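Lin1889 protein (Listeria innocua Clip11262, PDB 3B57) is of unknown function but binds a magnesium ion and, as a member of the HD-domain family, is probably a metal-dependent phosphohydrolase. Local coordinates at residues 1-7 with 47-53; 39-44 with 174-180; 132-137 with 187-191. All coordinates share one frame; numbering follows the deposited sequence.

Interaction 1 (1-7 with 47-53); sequences MNKEEII and DLFTIEL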
loop_
_atom_site.group_PDB
_atom_site.type_symbol
_atom_site.label_atom_id
_atom_site.label_comp_id
_atom_site.label_asym_id
_atom_site.label_seq_id
_atom_site.Cartn_x
_atom_site.Cartn_y
_atom_site.Cartn_z
HETATM N N MSE A 1 -17.400 5.773 -40.334
HETATM C CA MSE A 1 -17.318 5.607 -38.856
HETATM C C MSE A 1 -16.915 6.911 -38.175
HETATM O O MSE A 1 -15.996 7.596 -38.631
HETATM C CB MSE A 1 -16.297 4.521 -38.509
HETATM C CG MSE A 1 -14.934 4.731 -39.158
HETATM SE SE MSE A 1 -13.436 3.942 -38.176
HETATM C CE MSE A 1 -12.318 5.503 -38.070
ATOM N N ASN A 2 -17.603 7.251 -37.085
ATOM C CA ASN A 2 -17.305 8.471 -36.333
ATOM C C ASN A 2 -16.409 8.124 -35.147
ATOM O O ASN A 2 -16.877 7.640 -34.114
ATOM C CB ASN A 2 -18.598 9.131 -35.837
ATOM C CG ASN A 2 -18.358 10.507 -35.230
ATOM O OD1 ASN A 2 -17.667 10.646 -34.217
ATOM N ND2 ASN A 2 -18.928 11.535 -35.852
ATOM N N LYS A 3 -15.116 8.373 -35.309
ATOM C CA LYS A 3 -14.134 8.075 -34.278
ATOM C C LYS A 3 -14.480 8.624 -32.907
ATOM O O LYS A 3 -14.473 7.891 -31.925
ATOM C CB LYS A 3 -12.758 8.593 -34.696
ATOM C CG LYS A 3 -12.054 7.722 -35.716
ATOM C CD LYS A 3 -10.719 8.322 -36.120
ATOM C CE LYS A 3 -9.914 7.368 -36.994
ATOM N NZ LYS A 3 -8.631 7.966 -37.475
ATOM N N GLU A 4 -14.783 9.911 -32.837
ATOM C CA GLU A 4 -15.097 10.526 -31.554
ATOM C C GLU A 4 -16.225 9.797 -30.845
ATOM O O GLU A 4 -16.204 9.626 -29.623
ATOM C CB GLU A 4 -15.488 11.987 -31.742
ATOM C CG GLU A 4 -15.467 12.788 -30.454
ATOM C CD GLU A 4 -16.242 14.079 -30.570
ATOM O OE1 GLU A 4 -16.084 14.769 -31.607
ATOM O OE2 GLU A 4 -17.000 14.404 -29.623
ATOM N N GLU A 5 -17.213 9.366 -31.619
ATOM C CA GLU A 5 -18.352 8.660 -31.054
ATOM C C GLU A 5 -18.019 7.237 -30.612
ATOM O O GLU A 5 -18.418 6.815 -29.521
ATOM C CB GLU A 5 -19.504 8.640 -32.059
ATOM C CG GLU A 5 -20.604 9.646 -31.738
ATOM C CD GLU A 5 -21.092 9.534 -30.291
ATOM O OE1 GLU A 5 -21.023 8.422 -29.712
ATOM O OE2 GLU A 5 -21.556 10.557 -29.741
ATOM N N ILE A 6 -17.299 6.508 -31.467
ATOM C CA ILE A 6 -16.896 5.135 -31.184
ATOM C C ILE A 6 -16.108 5.091 -29.882
ATOM O O ILE A 6 -16.331 4.224 -29.034
ATOM C CB ILE A 6 -16.012 4.563 -32.316
ATOM C CG1 ILE A 6 -16.800 4.515 -33.622
ATOM C CG2 ILE A 6 -15.528 3.158 -31.953
ATOM C CD1 ILE A 6 -16.071 3.798 -34.747
ATOM N N ILE A 7 -15.185 6.034 -29.728
ATOM C CA ILE A 7 -14.376 6.099 -28.520
ATOM C C ILE A 7 -15.280 6.275 -27.311
ATOM O O ILE A 7 -15.113 5.600 -26.295
ATOM C CB ILE A 7 -13.396 7.281 -28.545
ATOM C CG1 ILE A 7 -12.364 7.089 -29.654
ATOM C CG2 ILE A 7 -12.710 7.395 -27.204
ATOM C CD1 ILE A 7 -11.502 5.866 -29.482
ATOM N N ASP A 47 -1.227 6.339 -34.338
ATOM C CA ASP A 47 -2.666 6.421 -34.622
ATOM C C ASP A 47 -3.411 6.528 -33.288
ATOM O O ASP A 47 -3.688 5.516 -32.633
ATOM C CB ASP A 47 -3.123 5.151 -35.370
ATOM C CG ASP A 47 -4.543 5.262 -35.958
ATOM O OD1 ASP A 47 -5.441 5.842 -35.289
ATOM O OD2 ASP A 47 -4.755 4.739 -37.090
ATOM N N LEU A 48 -3.747 7.753 -32.901
ATOM C CA LEU A 48 -4.440 7.999 -31.641
ATOM C C LEU A 48 -5.710 7.162 -31.448
ATOM O O LEU A 48 -6.005 6.695 -30.344
ATOM C CB LEU A 48 -4.771 9.493 -31.521
ATOM C CG LEU A 48 -5.431 10.004 -30.236
ATOM C CD1 LEU A 48 -4.582 9.642 -29.020
ATOM C CD2 LEU A 48 -5.605 11.503 -30.336
ATOM N N PHE A 49 -6.467 6.973 -32.522
ATOM C CA PHE A 49 -7.702 6.200 -32.448
ATOM C C PHE A 49 -7.404 4.730 -32.214
ATOM O O PHE A 49 -8.096 4.039 -31.464
ATOM C CB PHE A 49 -8.499 6.361 -33.741
ATOM C CG PHE A 49 -9.735 5.521 -33.795
ATOM C CD1 PHE A 49 -9.795 4.404 -34.621
ATOM C CD2 PHE A 49 -10.836 5.837 -33.008
ATOM C CE1 PHE A 49 -10.937 3.610 -34.664
ATOM C CE2 PHE A 49 -11.980 5.053 -33.044
ATOM C CZ PHE A 49 -12.031 3.933 -33.876
ATOM N N THR A 50 -6.367 4.254 -32.875
ATOM C CA THR A 50 -5.984 2.872 -32.738
ATOM C C THR A 50 -5.474 2.601 -31.309
ATOM O O THR A 50 -5.711 1.524 -30.745
ATOM C CB THR A 50 -4.930 2.544 -33.811
ATOM O OG1 THR A 50 -5.473 1.571 -34.707
ATOM C CG2 THR A 50 -3.642 2.031 -33.203
ATOM N N ILE A 51 -4.806 3.608 -30.736
ATOM C CA ILE A 51 -4.231 3.579 -29.383
ATOM C C ILE A 51 -5.304 3.688 -28.305
ATOM O O ILE A 51 -5.356 2.886 -27.377
ATOM C CB ILE A 51 -3.228 4.767 -29.198
ATOM C CG1 ILE A 51 -1.957 4.504 -30.026
ATOM C CG2 ILE A 51 -2.920 5.001 -27.712
ATOM C CD1 ILE A 51 -1.070 5.722 -30.225
ATOM N N GLU A 52 -6.155 4.696 -28.443
ATOM C CA GLU A 52 -7.226 4.952 -27.492
ATOM C C GLU A 52 -8.125 3.732 -27.220
ATOM O O GLU A 52 -8.541 3.516 -26.082
ATOM C CB GLU A 52 -8.061 6.126 -27.997
ATOM C CG GLU A 52 -8.492 7.080 -26.921
ATOM C CD GLU A 52 -8.522 8.505 -27.423
ATOM O OE1 GLU A 52 -7.524 8.890 -28.082
ATOM O OE2 GLU A 52 -9.513 9.239 -27.156
ATOM N N LEU A 53 -8.419 2.935 -28.248
ATOM C CA LEU A 53 -9.269 1.766 -28.056
ATOM C C LEU A 53 -8.476 0.601 -27.520
ATOM O O LEU A 53 -8.938 -0.106 -26.626
ATOM C CB LEU A 53 -9.947 1.331 -29.352
ATOM C CG LEU A 53 -11.067 2.203 -29.910
ATOM C CD1 LEU A 53 -11.475 1.688 -31.277
ATOM C CD2 LEU A 53 -12.231 2.206 -28.952
#
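The ring of Phe49 has the aliphatic chain of Lys3 over one face, where CG stands 3.7 Å from the ring centroid and 19° off the normal in a CH-pi contact. On that face too, near the ring rim, lies the methyl CE of Met1, a selenomethionine, 4.1 Å from Phe49 CE1; its selenium makes an oblique Met-aromatic contact, although the residue is poorly ordered. The edge belongs to Ile6, whose CG2 sits close to the ring plane, 4.1 Å from Phe49 CZ. Ile7 CD1 approaches obliquely and also reaches Leu53 CG at 3.7 Å, filling the angle between Phe49 and Leu53.

Phe49 gets there with CG anti to its backbone N (chi1 176°), which carries the ring across to the N-terminal helix. Extended beyond CG, the Lys3 chain passes from the ring face toward Phe49 CB and ends with NZ 4.4 Å from Asp47 OD1, opposite charges too far apart for a salt bridge. Asp47 and Asn2 are the N-caps of their helices, accepting from Thr50 N and Glu5 N respectively.

The segments 3-7 and 48-53 run almost parallel (7°), their axes 10.7 Å apart. Ile85 touches both Ile6 and Leu53, extending this apolar seam. The contact packs the N-terminal helix on helix 48-57 of the all-helical HD domain, which leads into His58 and Asp59, ligands of the magnesium ion.

Interaction 2 (39-44 with 174-180); sequences EIQSKE and TETAKTI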
loop_
_atom_site.group_PDB
_atom_site.type_symbol
_atom_site.label_atom_id
_atom_site.label_comp_id
_atom_site.label_asym_id
_atom_site.label_seq_id
_atom_site.Cartn_x
_atom_site.Cartn_y
_atom_site.Cartn_z
ATOM N N GLU A 39 -1.756 10.860 -23.364
ATOM C CA GLU A 39 -0.677 11.813 -23.051
ATOM C C GLU A 39 0.615 11.472 -23.786
ATOM O O GLU A 39 1.237 12.327 -24.401
ATOM C CB GLU A 39 -0.404 11.806 -21.541
ATOM C CG GLU A 39 0.449 12.966 -21.049
ATOM C CD GLU A 39 1.001 12.754 -19.629
ATOM O OE1 GLU A 39 2.086 12.143 -19.492
ATOM O OE2 GLU A 39 0.349 13.188 -18.650
ATOM N N ILE A 40 1.010 10.214 -23.701
ATOM C CA ILE A 40 2.209 9.745 -24.346
ATOM C C ILE A 40 2.234 9.946 -25.863
ATOM O O ILE A 40 3.256 10.358 -26.431
ATOM C CB ILE A 40 2.390 8.271 -24.066
ATOM C CG1 ILE A 40 2.515 8.076 -22.569
ATOM C CG2 ILE A 40 3.582 7.721 -24.857
ATOM C CD1 ILE A 40 2.682 6.653 -22.164
ATOM N N GLN A 41 1.118 9.650 -26.530
ATOM C CA GLN A 41 1.071 9.762 -27.987
ATOM C C GLN A 41 1.260 11.192 -28.459
ATOM O O GLN A 41 1.902 11.434 -29.486
ATOM C CB GLN A 41 -0.246 9.175 -28.529
ATOM C CG GLN A 41 -1.314 10.174 -28.984
ATOM C CD GLN A 41 -1.049 10.756 -30.375
ATOM O OE1 GLN A 41 -0.540 10.067 -31.271
ATOM N NE2 GLN A 41 -1.420 12.021 -30.565
ATOM N N SER A 42 0.713 12.131 -27.694
ATOM C CA SER A 42 0.817 13.547 -28.026
ATOM C C SER A 42 2.275 13.986 -28.138
ATOM O O SER A 42 2.562 15.124 -28.503
ATOM C CB SER A 42 0.134 14.397 -26.959
ATOM O OG SER A 42 1.104 14.813 -26.013
ATOM N N LYS A 43 3.195 13.091 -27.808
ATOM C CA LYS A 43 4.600 13.432 -27.897
ATOM C C LYS A 43 5.391 12.346 -28.585
ATOM O O LYS A 43 6.539 12.558 -28.974
ATOM C CB LYS A 43 5.192 13.699 -26.516
ATOM C CG LYS A 43 4.758 15.011 -25.913
ATOM C CD LYS A 43 5.648 15.386 -24.754
ATOM C CE LYS A 43 5.183 16.693 -24.151
ATOM N NZ LYS A 43 3.725 16.583 -23.861
ATOM N N GLU A 44 4.791 11.175 -28.740
ATOM C CA GLU A 44 5.487 10.085 -29.412
ATOM C C GLU A 44 4.806 9.712 -30.726
ATOM O O GLU A 44 5.301 8.876 -31.478
ATOM C CB GLU A 44 5.551 8.866 -28.504
ATOM C CG GLU A 44 6.303 9.092 -27.223
ATOM C CD GLU A 44 7.804 9.125 -27.425
ATOM O OE1 GLU A 44 8.342 8.174 -28.030
ATOM O OE2 GLU A 44 8.453 10.092 -26.967
ATOM N N THR A 174 9.913 4.271 -24.459
ATOM C CA THR A 174 9.503 5.574 -24.944
ATOM C C THR A 174 10.104 6.626 -24.028
ATOM O O THR A 174 10.007 6.526 -22.798
ATOM C CB THR A 174 7.976 5.733 -24.889
ATOM O OG1 THR A 174 7.389 5.098 -26.023
ATOM C CG2 THR A 174 7.581 7.193 -24.851
ATOM N N GLU A 175 10.713 7.640 -24.622
ATOM C CA GLU A 175 11.304 8.699 -23.829
ATOM C C GLU A 175 10.241 9.496 -23.101
ATOM O O GLU A 175 10.456 9.934 -21.974
ATOM C CB GLU A 175 12.126 9.628 -24.712
ATOM C CG GLU A 175 13.600 9.547 -24.408
ATOM C CD GLU A 175 14.129 8.128 -24.504
ATOM O OE1 GLU A 175 15.252 7.885 -24.000
ATOM O OE2 GLU A 175 13.428 7.259 -25.087
ATOM N N THR A 176 9.096 9.700 -23.734
ATOM C CA THR A 176 8.057 10.462 -23.066
ATOM C C THR A 176 7.644 9.668 -21.843
ATOM O O THR A 176 7.595 10.197 -20.732
ATOM C CB THR A 176 6.848 10.697 -23.983
ATOM O OG1 THR A 176 7.270 11.427 -25.140
ATOM C CG2 THR A 176 5.775 11.499 -23.262
ATOM N N ALA A 177 7.369 8.386 -22.048
ATOM C CA ALA A 177 6.989 7.526 -20.944
ATOM C C ALA A 177 8.038 7.597 -19.835
ATOM O O ALA A 177 7.680 7.733 -18.665
ATOM C CB ALA A 177 6.822 6.089 -21.425
ATOM N N LYS A 178 9.323 7.529 -20.195
ATOM C CA LYS A 178 10.411 7.594 -19.199
ATOM C C LYS A 178 10.429 8.858 -18.364
ATOM O O LYS A 178 10.809 8.813 -17.198
ATOM C CB LYS A 178 11.786 7.469 -19.844
ATOM C CG LYS A 178 12.102 6.129 -20.409
ATOM C CD LYS A 178 13.366 6.207 -21.254
ATOM C CE LYS A 178 13.571 4.944 -22.092
ATOM N NZ LYS A 178 13.625 3.704 -21.266
ATOM N N THR A 179 10.043 9.988 -18.941
ATOM C CA THR A 179 10.068 11.204 -18.153
ATOM C C THR A 179 8.814 11.292 -17.300
ATOM O O THR A 179 8.845 11.880 -16.230
ATOM C CB THR A 179 10.267 12.499 -19.030
ATOM O OG1 THR A 179 9.013 12.930 -19.557
ATOM C CG2 THR A 179 11.231 12.229 -20.184
ATOM N N ILE A 180 7.704 10.705 -17.736
ATOM C CA ILE A 180 6.529 10.782 -16.873
ATOM C C ILE A 180 6.625 9.691 -15.832
ATOM O O ILE A 180 5.720 9.485 -15.028
ATOM C CB ILE A 180 5.183 10.695 -17.635
ATOM C CG1 ILE A 180 5.088 9.441 -18.483
ATOM C CG2 ILE A 180 5.048 11.906 -18.512
ATOM C CD1 ILE A 180 4.016 9.560 -19.577
#
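Ile40 and Thr176 mark the closest backbone approach, with CA atoms 6.0 Å apart, where the last turns of helix 27-44 cross the short helix 175-179. The segment axes pass at 9.2 Å and run in roughly opposing directions, at 133°. Glu44 near the end of one helix is thereby brought against the start of the other.

The polar link is concentrated on one carboxylate oxygen. Thr176 OG1 donates to Glu44 OE2 over 2.6 Å, meeting it on the anti side of the carboxylate, 18° out of its plane. The same oxygen takes a weak bond from the backbone, Thr176 N, at 3.3 Å. Glu44 turns back at chi2 (-75°), which swings the carboxylate over to the threonines, and the methyl CG2 of Thr174 packs against its carbon skeleton. Thr176 points its other branch, CG2, at the backbone of Ile40 and at Lys43.

Beyond this polar end the contact is mainly apolar. Ile40 CG1 lies 3.7 Å from Ile180 CD1, its CD1 meets Ala177 CB at 4.2 Å, and its CG2 approaches Thr174 CG2. Ile118 and Leu125 of helix 114-125, which also carries the magnesium ligand Asp123, extend the layer beneath Ile40 and Ile180. At the margin the Glu39 carboxylate packs on the Ile180 methyls and lies near that of Glu203 of the second subunit, a like-charged neighbour.

Thr174, the N-cap residue, makes no capping bond through its own side chain, whereas Glu44 supplies an acceptor from another helix to the first turn. The Thr176 hydroxyl, weakly aided by the backbone N, would probably help hold the Glu44 carboxylate as an anion; any helix-end effect should be small, and nearby Glu175 would oppose it.

Interaction 3 (132-137 with 187-191); sequences GIARTF and IMQDF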
loop_
_atom_site.group_PDB
_atom_site.type_symbol
_atom_site.label_atom_id
_atom_site.label_comp_id
_atom_site.label_asym_id
_atom_site.label_seq_id
_atom_site.Cartn_x
_atom_site.Cartn_y
_atom_site.Cartn_z
ATOM N N GLY A 132 1.425 2.556 -8.067
ATOM C CA GLY A 132 2.056 1.257 -7.996
ATOM C C GLY A 132 2.052 0.779 -6.554
ATOM O O GLY A 132 1.514 -0.292 -6.249
ATOM N N ILE A 133 2.645 1.581 -5.666
ATOM C CA ILE A 133 2.705 1.245 -4.246
ATOM C C ILE A 133 1.323 0.823 -3.768
ATOM O O ILE A 133 1.138 -0.304 -3.302
ATOM C CB ILE A 133 3.199 2.448 -3.400
ATOM C CG1 ILE A 133 4.657 2.759 -3.738
ATOM C CG2 ILE A 133 3.071 2.140 -1.919
ATOM C CD1 ILE A 133 5.192 4.014 -3.075
ATOM N N ALA A 134 0.352 1.721 -3.906
ATOM C CA ALA A 134 -1.019 1.430 -3.487
ATOM C C ALA A 134 -1.558 0.165 -4.150
ATOM O O ALA A 134 -2.147 -0.690 -3.488
ATOM C CB ALA A 134 -1.931 2.604 -3.813
ATOM N N ARG A 135 -1.361 0.040 -5.455
ATOM C CA ARG A 135 -1.869 -1.136 -6.129
ATOM C C ARG A 135 -1.196 -2.423 -5.684
ATOM O O ARG A 135 -1.883 -3.396 -5.360
ATOM C CB ARG A 135 -1.759 -0.972 -7.639
ATOM C CG ARG A 135 -3.020 -0.420 -8.254
ATOM C CD ARG A 135 -2.734 0.352 -9.524
ATOM N NE ARG A 135 -2.185 -0.460 -10.607
ATOM C CZ ARG A 135 -2.855 -1.410 -11.247
ATOM N NH1 ARG A 135 -2.252 -2.077 -12.222
ATOM N NH2 ARG A 135 -4.118 -1.688 -10.910
ATOM N N THR A 136 0.133 -2.433 -5.644
ATOM C CA THR A 136 0.853 -3.636 -5.251
ATOM C C THR A 136 0.588 -4.057 -3.804
ATOM O O THR A 136 0.532 -5.250 -3.505
ATOM C CB THR A 136 2.370 -3.489 -5.493
ATOM O OG1 THR A 136 3.028 -4.699 -5.104
ATOM C CG2 THR A 136 2.937 -2.337 -4.706
ATOM N N PHE A 137 0.414 -3.092 -2.904
ATOM C CA PHE A 137 0.116 -3.437 -1.523
ATOM C C PHE A 137 -1.333 -3.880 -1.391
ATOM O O PHE A 137 -1.642 -4.684 -0.513
ATOM C CB PHE A 137 0.400 -2.270 -0.577
ATOM C CG PHE A 137 1.820 -2.202 -0.143
ATOM C CD1 PHE A 137 2.378 -3.255 0.579
ATOM C CD2 PHE A 137 2.630 -1.130 -0.531
ATOM C CE1 PHE A 137 3.731 -3.255 0.901
ATOM C CE2 PHE A 137 3.993 -1.103 -0.221
ATOM C CZ PHE A 137 4.550 -2.169 0.497
ATOM N N ILE A 187 9.268 9.019 -5.810
ATOM C CA ILE A 187 8.461 8.768 -4.624
ATOM C C ILE A 187 8.535 7.292 -4.236
ATOM O O ILE A 187 8.513 6.934 -3.064
ATOM C CB ILE A 187 7.002 9.174 -4.875
ATOM C CG1 ILE A 187 6.369 9.652 -3.558
ATOM C CG2 ILE A 187 6.248 8.034 -5.553
ATOM C CD1 ILE A 187 6.246 8.612 -2.477
HETATM N N MSE A 188 8.646 6.437 -5.238
HETATM C CA MSE A 188 8.726 5.015 -4.998
HETATM C C MSE A 188 10.043 4.731 -4.290
HETATM O O MSE A 188 10.096 3.967 -3.327
HETATM C CB MSE A 188 8.655 4.282 -6.329
HETATM C CG MSE A 188 8.460 2.804 -6.199
HETATM SE SE MSE A 188 7.887 2.011 -7.849
HETATM C CE MSE A 188 6.077 1.648 -7.319
ATOM N N GLN A 189 11.109 5.367 -4.765
ATOM C CA GLN A 189 12.426 5.190 -4.174
ATOM C C GLN A 189 12.399 5.736 -2.739
ATOM O O GLN A 189 12.869 5.080 -1.808
ATOM C CB GLN A 189 13.466 5.913 -5.028
ATOM C CG GLN A 189 14.765 5.141 -5.186
ATOM C CD GLN A 189 15.209 5.031 -6.643
ATOM O OE1 GLN A 189 15.168 6.019 -7.391
ATOM N NE2 GLN A 189 15.651 3.830 -7.048
ATOM N N ASP A 190 11.833 6.926 -2.566
ATOM C CA ASP A 190 11.727 7.519 -1.244
ATOM C C ASP A 190 10.894 6.635 -0.339
ATOM O O ASP A 190 11.267 6.376 0.805
ATOM C CB ASP A 190 11.101 8.903 -1.326
ATOM C CG ASP A 190 12.062 9.934 -1.856
ATOM O OD1 ASP A 190 13.218 9.554 -2.169
ATOM O OD2 ASP A 190 11.664 11.118 -1.963
ATOM N N PHE A 191 9.764 6.168 -0.851
ATOM C CA PHE A 191 8.906 5.303 -0.064
ATOM C C PHE A 191 9.700 4.090 0.421
ATOM O O PHE A 191 9.710 3.795 1.617
ATOM C CB PHE A 191 7.694 4.861 -0.883
ATOM C CG PHE A 191 6.895 3.788 -0.224
ATOM C CD1 PHE A 191 6.979 2.470 -0.669
ATOM C CD2 PHE A 191 6.122 4.070 0.893
ATOM C CE1 PHE A 191 6.309 1.440 -0.005
ATOM C CE2 PHE A 191 5.451 3.050 1.565
ATOM C CZ PHE A 191 5.549 1.728 1.112
#
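Ile187 opens the contact modestly, its carbonyl O lying 4.4 Å from Ile133 CD1, where segment 187-191 of helix 182-198 packs on segment 132-137 of helix 129-140, their directions 57° apart, in a buried helix-helix packing of this all-helical HD-family protein. The segment axes stay 11.4 Å apart, a separation bridged by large side chains.

Met188, a selenomethionine, comes next. Its chain slides past Ile133 in the opposing direction and bends at chi3, bringing the methyl CE over the backbone at Gly132, 4.1 Å from its CA, and to 4.0 Å from Ile133 CG1. Phe161 of helix 157-171 also touches Met188.

One turn further on, Phe191 turns its ring away from its own amide nitrogen (chi1 170°) and reaches both Ile133 and Phe137. Ile133 lays its CG2 methyl over one face, 4.0 Å from the ring centroid, in a CH-pi contact, while CD1 packs against the base of the ring. Phe137 in turn abuts Ala134 of the second subunit, so this core continues into the dimer interface. The two phenyl rings meet rim to rim with planes at 74°, and Phe137 CE2 lies 3.4 Å from Phe191 CE1.

In the fold
Interaction 3 is wholly buried, whereas interactions 1 and 2 are partly buried, with exposed residues at their margins. The first and third are mainly apolar, the first with charged side chains at its margin, and each is centred on a phenylalanine with a CH-pi contact on its ring, while the second adds a carboxylate-threonine link at a helix start. Interactions 1 and 2 adjoin, since Gln41 of helix 27-44 packs on Leu48 and Ile51 of helix 48-57. Interactions 2 and 3 use the successive helices 175-179 and 182-198, and both touch the second subunit, which does not reach interaction 1. The first and third contacts lie on opposite sides of the chain's centre, their centres about 32 Å apart.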